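Local coordinates for protein nuclease (Salmonella phage SETP3, PDB 4QBN) that probably acts as a magnesium-dependent VRR-NUC family nuclease that binds nucleic acid and hydrolyses its phosphodiester bonds, at residues A[25-28]-A[33-36]; A[13-18]-A[46-51]; A[37-40]-A[44-47]. One frame throughout, in Å; residues are numbered along the deposited sequence.

Contact 1: A[25-28]-A[33-36]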
loop_
_atom_site.group_PDB
_atom_site.type_symbol
_atom_site.label_atom_id
_atom_site.label_comp_id
_atom_site.label_asym_id
_atom_site.label_seq_id
_atom_site.Cartn_x
_atom_site.Cartn_y
_atom_site.Cartn_z
ATOM N N LEU A 25 4.836 -6.131 -2.470
ATOM C CA LEU A 25 3.823 -5.438 -3.249
ATOM C C LEU A 25 4.061 -5.554 -4.702
ATOM O O LEU A 25 5.210 -5.625 -5.155
ATOM C CB LEU A 25 3.856 -3.952 -2.845
ATOM C CG LEU A 25 2.569 -3.228 -2.730
ATOM C CD1 LEU A 25 1.696 -4.011 -1.780
ATOM C CD2 LEU A 25 2.936 -1.841 -2.213
ATOM N N SER A 26 2.982 -5.566 -5.479
ATOM C CA SER A 26 3.088 -5.492 -6.942
ATOM C C SER A 26 1.813 -4.759 -7.400
ATOM O O SER A 26 0.883 -4.557 -6.597
ATOM C CB SER A 26 3.203 -6.886 -7.562
ATOM O OG SER A 26 3.792 -6.814 -8.848
ATOM N N TYR A 27 1.780 -4.265 -8.631
ATOM C CA TYR A 27 0.562 -3.648 -9.117
ATOM C C TYR A 27 -0.021 -4.559 -10.139
ATOM O O TYR A 27 0.739 -5.197 -10.858
ATOM C CB TYR A 27 0.845 -2.338 -9.818
ATOM C CG TYR A 27 1.335 -1.210 -8.955
ATOM C CD1 TYR A 27 0.921 -1.058 -7.638
ATOM C CD2 TYR A 27 2.211 -0.271 -9.486
ATOM C CE1 TYR A 27 1.379 0.030 -6.861
ATOM C CE2 TYR A 27 2.658 0.789 -8.727
ATOM C CZ TYR A 27 2.246 0.941 -7.433
ATOM O OH TYR A 27 2.678 2.027 -6.676
ATOM N N GLU A 28 -1.337 -4.553 -10.293
ATOM C CA GLU A 28 -1.924 -5.245 -11.441
ATOM C C GLU A 28 -1.836 -4.353 -12.668
ATOM O O GLU A 28 -2.370 -3.227 -12.691
ATOM C CB GLU A 28 -3.386 -5.644 -11.187
ATOM C CG GLU A 28 -3.578 -6.674 -10.090
ATOM C CD GLU A 28 -5.014 -7.228 -10.042
ATOM O OE1 GLU A 28 -5.842 -6.820 -10.900
ATOM O OE2 GLU A 28 -5.303 -8.087 -9.168
ATOM N N ALA A 33 5.895 -0.554 -8.417
ATOM C CA ALA A 33 5.438 -0.571 -7.005
ATOM C C ALA A 33 6.636 -0.704 -6.050
ATOM O O ALA A 33 7.567 -1.444 -6.318
ATOM C CB ALA A 33 4.498 -1.758 -6.794
ATOM N N PRO A 34 6.613 -0.014 -4.912
ATOM C CA PRO A 34 7.675 -0.243 -3.908
ATOM C C PRO A 34 7.781 -1.725 -3.506
ATOM O O PRO A 34 6.777 -2.443 -3.450
ATOM C CB PRO A 34 7.174 0.589 -2.701
ATOM C CG PRO A 34 6.479 1.795 -3.397
ATOM C CD PRO A 34 5.781 1.172 -4.626
ATOM N N ASP A 35 8.998 -2.200 -3.233
ATOM C CA ASP A 35 9.171 -3.635 -2.920
ATOM C C ASP A 35 8.359 -4.075 -1.715
ATOM O O ASP A 35 7.796 -5.212 -1.717
ATOM C CB ASP A 35 10.649 -3.965 -2.661
ATOM C CG ASP A 35 11.487 -3.784 -3.889
ATOM O OD1 ASP A 35 11.003 -4.261 -4.950
ATOM O OD2 ASP A 35 12.598 -3.180 -3.800
ATOM N N LEU A 36 8.335 -3.249 -0.655
ATOM C CA LEU A 36 7.652 -3.657 0.579
ATOM C C LEU A 36 6.588 -2.677 1.005
ATOM O O LEU A 36 6.795 -1.448 0.940
ATOM C CB LEU A 36 8.666 -3.762 1.739
ATOM C CG LEU A 36 9.782 -4.778 1.584
ATOM C CD1 LEU A 36 10.710 -4.706 2.799
ATOM C CD2 LEU A 36 9.180 -6.231 1.538
HETATM O O HOH W 1 7.316 -4.376 -6.659
HETATM O O HOH W 2 7.769 -6.678 -4.096
#
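Ala33 sets its methyl group over one face of the Tyr27 ring. CB sits 3.5 Å from the ring centroid and only 7° off the ring normal, so this is a CH-pi contact made almost squarely over the centre. The backbone of Ala33 follows onto the same ring toward its hydroxyl end, with Ala33 N 3.5 Å from Tyr27 CE2. The Tyr27 CB does not point straight at the loop. Its first torsion (chi1 -68°) places CG anti to the carbonyl carbon, which brings the ring face against Ala33. The phenol oxygen then reaches the Pro34 ring, with OH 3.8 Å from Pro34 CD. That hydroxyl is hydrogen-bonded to Glu65, which gives the polar end of the ring a partner on helix 60-71.

Leu25 meets the loop differently. Its CB points toward 33-36 and packs 3.3 Å from the carbonyl oxygen Pro34 O. Beside it, Leu25 N donates to Asp35 O at 3.2 Å, from above the carbonyl plane. Two waters lie between the backbones. One is within hydrogen-bonding distance of Leu25 O and Ala33 O, the other of Leu25 O and Asp35 O.

The Asp35 CB points away from 25-28, and OD2 accepts from Val50 N. With Leu36 it forms a classic beta bulge opposite Val48. The contact thus ties the end of strand 21-27, outermost in this chain's sheet, to the loop leading into strand 36-40, while Pro34 packs on Phe47 of strand 44-50. On its other side, strand 21-27 pairs antiparallel with a strand of the second subunit, so the sheet continues across the dimer interface.

Contact 2: A[13-18]-A[46-51]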
loop_
_atom_site.group_PDB
_atom_site.type_symbol
_atom_site.label_atom_id
_atom_site.label_comp_id
_atom_site.label_asym_id
_atom_site.label_seq_id
_atom_site.Cartn_x
_atom_site.Cartn_y
_atom_site.Cartn_z
ATOM N N GLU A 13 12.329 -8.641 9.047
ATOM C CA GLU A 13 12.452 -9.051 10.457
ATOM C C GLU A 13 12.457 -7.915 11.479
ATOM O O GLU A 13 11.827 -8.000 12.546
ATOM C CB GLU A 13 13.717 -9.914 10.618
ATOM C CG GLU A 13 13.594 -11.269 9.873
ATOM C CD GLU A 13 14.880 -12.087 9.857
ATOM O OE1 GLU A 13 15.996 -11.490 9.945
ATOM O OE2 GLU A 13 14.769 -13.336 9.719
ATOM N N ARG A 14 13.170 -6.843 11.159
ATOM C CA ARG A 14 13.181 -5.651 12.021
ATOM C C ARG A 14 11.800 -5.025 12.134
ATOM O O ARG A 14 11.395 -4.627 13.223
ATOM C CB ARG A 14 14.153 -4.611 11.478
ATOM C CG ARG A 14 15.626 -5.072 11.542
ATOM C CD ARG A 14 16.399 -4.701 12.849
ATOM N NE ARG A 14 15.787 -3.700 13.762
ATOM C CZ ARG A 14 16.291 -2.491 14.074
ATOM N NH1 ARG A 14 17.424 -2.057 13.537
ATOM N NH2 ARG A 14 15.652 -1.703 14.939
ATOM N N PHE A 15 11.071 -4.914 11.026
ATOM C CA PHE A 15 9.737 -4.333 11.076
ATOM C C PHE A 15 8.759 -5.226 11.800
ATOM O O PHE A 15 7.885 -4.751 12.518
ATOM C CB PHE A 15 9.209 -4.093 9.659
ATOM C CG PHE A 15 10.034 -3.098 8.877
ATOM C CD1 PHE A 15 10.613 -2.024 9.517
ATOM C CD2 PHE A 15 10.204 -3.245 7.481
ATOM C CE1 PHE A 15 11.355 -1.069 8.779
ATOM C CE2 PHE A 15 10.958 -2.310 6.751
ATOM C CZ PHE A 15 11.533 -1.232 7.419
ATOM N N GLU A 16 8.859 -6.527 11.584
ATOM C CA GLU A 16 7.958 -7.425 12.303
ATOM C C GLU A 16 8.222 -7.407 13.815
ATOM O O GLU A 16 7.282 -7.562 14.604
ATOM C CB GLU A 16 8.051 -8.841 11.738
ATOM C CG GLU A 16 7.374 -8.970 10.367
ATOM C CD GLU A 16 7.596 -10.346 9.742
ATOM O OE1 GLU A 16 8.467 -11.075 10.261
ATOM O OE2 GLU A 16 6.891 -10.716 8.759
ATOM N N ALA A 17 9.475 -7.152 14.216
ATOM C CA ALA A 17 9.832 -7.006 15.645
ATOM C C ALA A 17 9.235 -5.774 16.320
ATOM O O ALA A 17 9.139 -5.721 17.539
ATOM C CB ALA A 17 11.362 -7.001 15.827
ATOM N N LEU A 18 8.840 -4.783 15.534
ATOM C CA LEU A 18 8.155 -3.596 16.013
ATOM C C LEU A 18 6.637 -3.756 15.975
ATOM O O LEU A 18 5.917 -2.793 16.228
ATOM C CB LEU A 18 8.507 -2.399 15.120
ATOM C CG LEU A 18 10.006 -2.007 15.131
ATOM C CD1 LEU A 18 10.260 -0.982 14.025
ATOM C CD2 LEU A 18 10.400 -1.451 16.482
ATOM N N TRP A 46 4.511 2.625 5.650
ATOM C CA TRP A 46 5.789 2.939 4.946
ATOM C C TRP A 46 5.824 2.100 3.700
ATOM O O TRP A 46 5.404 0.933 3.718
ATOM C CB TRP A 46 7.010 2.559 5.786
ATOM C CG TRP A 46 7.330 3.497 6.964
ATOM C CD1 TRP A 46 6.605 4.570 7.392
ATOM C CD2 TRP A 46 8.433 3.368 7.844
ATOM N NE1 TRP A 46 7.240 5.186 8.488
ATOM C CE2 TRP A 46 8.374 4.454 8.770
ATOM C CE3 TRP A 46 9.517 2.450 7.904
ATOM C CZ2 TRP A 46 9.359 4.672 9.760
ATOM C CZ3 TRP A 46 10.515 2.679 8.904
ATOM C CH2 TRP A 46 10.412 3.769 9.806
ATOM N N PHE A 47 6.374 2.675 2.651
ATOM C CA PHE A 47 6.622 1.916 1.435
ATOM C C PHE A 47 8.122 1.882 1.333
ATOM O O PHE A 47 8.761 2.919 1.369
ATOM C CB PHE A 47 6.027 2.686 0.246
ATOM C CG PHE A 47 4.521 2.774 0.335
ATOM C CD1 PHE A 47 3.750 1.715 -0.162
ATOM C CD2 PHE A 47 3.908 3.867 0.898
ATOM C CE1 PHE A 47 2.364 1.771 -0.057
ATOM C CE2 PHE A 47 2.510 3.948 1.019
ATOM C CZ PHE A 47 1.733 2.866 0.514
ATOM N N VAL A 48 8.679 0.702 1.207
ATOM C CA VAL A 48 10.147 0.588 1.260
ATOM C C VAL A 48 10.695 -0.116 0.022
ATOM O O VAL A 48 10.276 -1.223 -0.310
ATOM C CB VAL A 48 10.580 -0.184 2.535
ATOM C CG1 VAL A 48 12.127 -0.358 2.526
ATOM C CG2 VAL A 48 10.150 0.630 3.750
ATOM N N GLU A 49 11.668 0.517 -0.659
ATOM C CA GLU A 49 12.251 -0.081 -1.831
ATOM C C GLU A 49 13.598 -0.639 -1.395
ATOM O O GLU A 49 14.299 0.043 -0.691
ATOM C CB GLU A 49 12.457 1.003 -2.897
ATOM C CG GLU A 49 13.139 0.448 -4.145
ATOM C CD GLU A 49 12.172 -0.316 -5.113
ATOM O OE1 GLU A 49 10.953 -0.404 -4.822
ATOM O OE2 GLU A 49 12.647 -0.874 -6.141
ATOM N N VAL A 50 13.950 -1.863 -1.766
ATOM C CA VAL A 50 15.202 -2.425 -1.295
ATOM C C VAL A 50 16.162 -2.661 -2.443
ATOM O O VAL A 50 15.765 -3.246 -3.464
ATOM C CB VAL A 50 14.952 -3.755 -0.557
ATOM C CG1 VAL A 50 16.288 -4.323 -0.094
ATOM C CG2 VAL A 50 13.993 -3.535 0.587
ATOM N N LYS A 51 17.412 -2.205 -2.303
ATOM C CA LYS A 51 18.418 -2.380 -3.346
ATOM C C LYS A 51 19.598 -3.204 -2.850
ATOM O O LYS A 51 19.753 -3.450 -1.654
ATOM C CB LYS A 51 18.940 -1.020 -3.813
ATOM C CG LYS A 51 17.828 -0.072 -4.347
ATOM C CD LYS A 51 16.936 -0.752 -5.414
ATOM C CE LYS A 51 17.704 -0.751 -6.698
ATOM N NZ LYS A 51 17.011 -1.184 -7.968
#
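Phe15 on helix 3-17 and Trp46 on strand 44-50 are the nearest backbone pair, with their CA atoms 10.3 Å apart, a spacing bridged entirely by side chains. No hydrogen bond crosses here.

The contact is carried by Phe15, whose CB points toward the strand. The first torsion (chi1 -63°) sets CG anti to the carbonyl carbon and sends the ring off the helix. Its far end reaches two residues of the strand, Trp46 and Val48. These are two positions apart, so both present their side chains to the same face of the sheet.

Trp46 is met at the outer corner of its six-membered ring. Phe15 CE1 lies 3.8 Å from Trp46 CZ3, and CE3 is the next atom of the indole in line. The two ring planes stand at 89° and their centroids are 5.9 Å apart. The approach is oblique, without the alignment of a stack or of an edge-to-face pair. Phe15 CE2, across the ring from CE1, comes 4.3 Å from the methyl Val48 CG2, a looser touch. All three residues are buried, and what holds them is apolar packing.

Other elements surround this contact. Phe15 also packs on Val38 of strand 36-40 and on Ile89 of helix 82-92, where Asp86 forms a salt bridge with Arg14. Trp46 touches Leu88 and Tyr92 of that helix and meets Phe77 of strand 75-79 edge to face. Helices 3-17 and 82-92 therefore both lie against this face of the mixed sheet, and helix 60-71 meets the other face at Phe47, the layering of an alpha/beta fold.

Contact 3: A[37-40]-A[44-47]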
loop_
_atom_site.group_PDB
_atom_site.type_symbol
_atom_site.label_atom_id
_atom_site.label_comp_id
_atom_site.label_asym_id
_atom_site.label_seq_id
_atom_site.Cartn_x
_atom_site.Cartn_y
_atom_site.Cartn_z
ATOM N N LEU A 37 5.432 -3.186 1.436
ATOM C CA LEU A 37 4.440 -2.348 2.170
ATOM C C LEU A 37 4.616 -2.747 3.628
ATOM O O LEU A 37 4.666 -3.955 3.924
ATOM C CB LEU A 37 3.031 -2.735 1.678
ATOM C CG LEU A 37 1.884 -2.210 2.569
ATOM C CD1 LEU A 37 1.813 -0.665 2.559
ATOM C CD2 LEU A 37 0.586 -2.860 2.064
ATOM N N VAL A 38 4.729 -1.756 4.510
ATOM C CA VAL A 38 5.006 -2.010 5.914
ATOM C C VAL A 38 3.905 -1.281 6.648
ATOM O O VAL A 38 3.761 -0.059 6.519
ATOM C CB VAL A 38 6.376 -1.443 6.353
ATOM C CG1 VAL A 38 6.661 -1.788 7.794
ATOM C CG2 VAL A 38 7.494 -2.069 5.465
ATOM N N ILE A 39 3.135 -2.023 7.428
ATOM C CA ILE A 39 2.047 -1.383 8.215
ATOM C C ILE A 39 2.470 -1.487 9.671
ATOM O O ILE A 39 2.522 -2.602 10.185
ATOM C CB ILE A 39 0.696 -2.135 8.075
ATOM C CG1 ILE A 39 0.310 -2.456 6.614
ATOM C CG2 ILE A 39 -0.438 -1.341 8.840
ATOM C CD1 ILE A 39 -0.146 -1.339 5.869
ATOM N N LEU A 40 2.810 -0.361 10.311
ATOM C CA LEU A 40 3.332 -0.334 11.681
ATOM C C LEU A 40 2.195 0.156 12.593
ATOM O O LEU A 40 1.210 0.700 12.104
ATOM C CB LEU A 40 4.546 0.598 11.756
ATOM C CG LEU A 40 5.758 0.022 11.000
ATOM C CD1 LEU A 40 6.749 1.168 10.712
ATOM C CD2 LEU A 40 6.378 -0.945 11.957
ATOM N N VAL A 44 0.815 3.823 11.022
ATOM C CA VAL A 44 1.985 4.308 10.249
ATOM C C VAL A 44 2.214 3.438 9.020
ATOM O O VAL A 44 2.349 2.218 9.124
ATOM C CB VAL A 44 3.221 4.334 11.173
ATOM C CG1 VAL A 44 4.507 4.622 10.358
ATOM C CG2 VAL A 44 2.973 5.398 12.174
ATOM N N ILE A 45 2.226 4.044 7.819
ATOM C CA ILE A 45 2.332 3.199 6.624
ATOM C C ILE A 45 3.639 3.581 5.916
ATOM O O ILE A 45 3.807 4.761 5.607
ATOM C CB ILE A 45 1.202 3.525 5.648
ATOM C CG1 ILE A 45 -0.186 3.441 6.306
ATOM C CG2 ILE A 45 1.252 2.586 4.425
ATOM C CD1 ILE A 45 -0.507 2.059 6.786
ATOM N N TRP A 46 4.511 2.625 5.650
ATOM C CA TRP A 46 5.789 2.939 4.946
ATOM C C TRP A 46 5.824 2.100 3.700
ATOM O O TRP A 46 5.404 0.933 3.718
ATOM C CB TRP A 46 7.010 2.559 5.786
ATOM C CG TRP A 46 7.330 3.497 6.964
ATOM C CD1 TRP A 46 6.605 4.570 7.392
ATOM C CD2 TRP A 46 8.433 3.368 7.844
ATOM N NE1 TRP A 46 7.240 5.186 8.488
ATOM C CE2 TRP A 46 8.374 4.454 8.770
ATOM C CE3 TRP A 46 9.517 2.450 7.904
ATOM C CZ2 TRP A 46 9.359 4.672 9.760
ATOM C CZ3 TRP A 46 10.515 2.679 8.904
ATOM C CH2 TRP A 46 10.412 3.769 9.806
ATOM N N PHE A 47 6.374 2.675 2.651
ATOM C CA PHE A 47 6.622 1.916 1.435
ATOM C C PHE A 47 8.122 1.882 1.333
ATOM O O PHE A 47 8.761 2.919 1.369
ATOM C CB PHE A 47 6.027 2.686 0.246
ATOM C CG PHE A 47 4.521 2.774 0.335
ATOM C CD1 PHE A 47 3.750 1.715 -0.162
ATOM C CD2 PHE A 47 3.908 3.867 0.898
ATOM C CE1 PHE A 47 2.364 1.771 -0.057
ATOM C CE2 PHE A 47 2.510 3.948 1.019
ATOM C CZ PHE A 47 1.733 2.866 0.514
#
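Val38 and Trp46 face each other as an antiparallel hydrogen-bonded pair. Val38 N donates to Trp46 O and Trp46 N donates to Val38 O, both at 2.9 Å. The second bond is the straighter and lies in the carbonyl plane. Leu40 N also donates to Val44 O. The return bond, from Val44 N to Leu40 O, is weak and bent.

On the face that bears Val38, Leu40, Val44 and Trp46, the main contact is Leu40 on the indole. Leu40 CD1 stands over one face of the six-membered ring, 4.1 Å from its centroid and 13° off the normal, a CH-pi contact. The same methyl also touches Val44 CG1, while Leu40 CB packs on Val44 CB.

These segments belong to the two strands of a beta hairpin, 36-40 and 44-50. The short segments run antiparallel at 162°, and their axes approach to 4.9 Å. Leu37-Phe47 and Ile39-Ile45 are the non-hydrogen-bonded pairs.

Their side chains lie on the opposite face. Leu37 has CG anti to the backbone N (chi1 166°), and its CD1 approaches the Phe47 ring obliquely, 3.6 Å from CE1. That methyl also reaches Ile45 CG2 at 3.8 Å. Ile39 and Ile45 run side by side and point the same way, with their CD1 atoms 3.5 Å apart.

Further out, Leu40 is backed by Leu18 and Tyr93. Phe47 meets Phe69 of helix 60-71 edge to face. The second subunit covers the face with the two isoleucines: its Phe69 packs on Leu37, its Arg72 on Ile39, its Ala74 on Ile45 and its Leu37 on Phe47.

How the contacts relate
All three contacts reach one mixed sheet. Contacts 2 and 3 share Trp46, and their centres are about 8 Å apart; Val48 CG2 lies 4.2 Å from Val38 CG2. Contact 1 lies about 14 Å from contact 2 and 13 Å from contact 3, between centres. It joins contact 2 through Leu36 N and Val48 O, 2.8 Å apart, and contact 3 through Leu25 CD1 on Leu37 CB at 3.9 Å. Pro34-Asp35 and Glu49-Val50-Lys51 match the PD-(D/E)XK nuclease signature, consistent with an active site there. A sulfate, probably from the crystallisation liquor, lies about 5 Å from the Asp35 side chain; such ions often mark pockets. Contacts 1 and 3 also touch the second subunit.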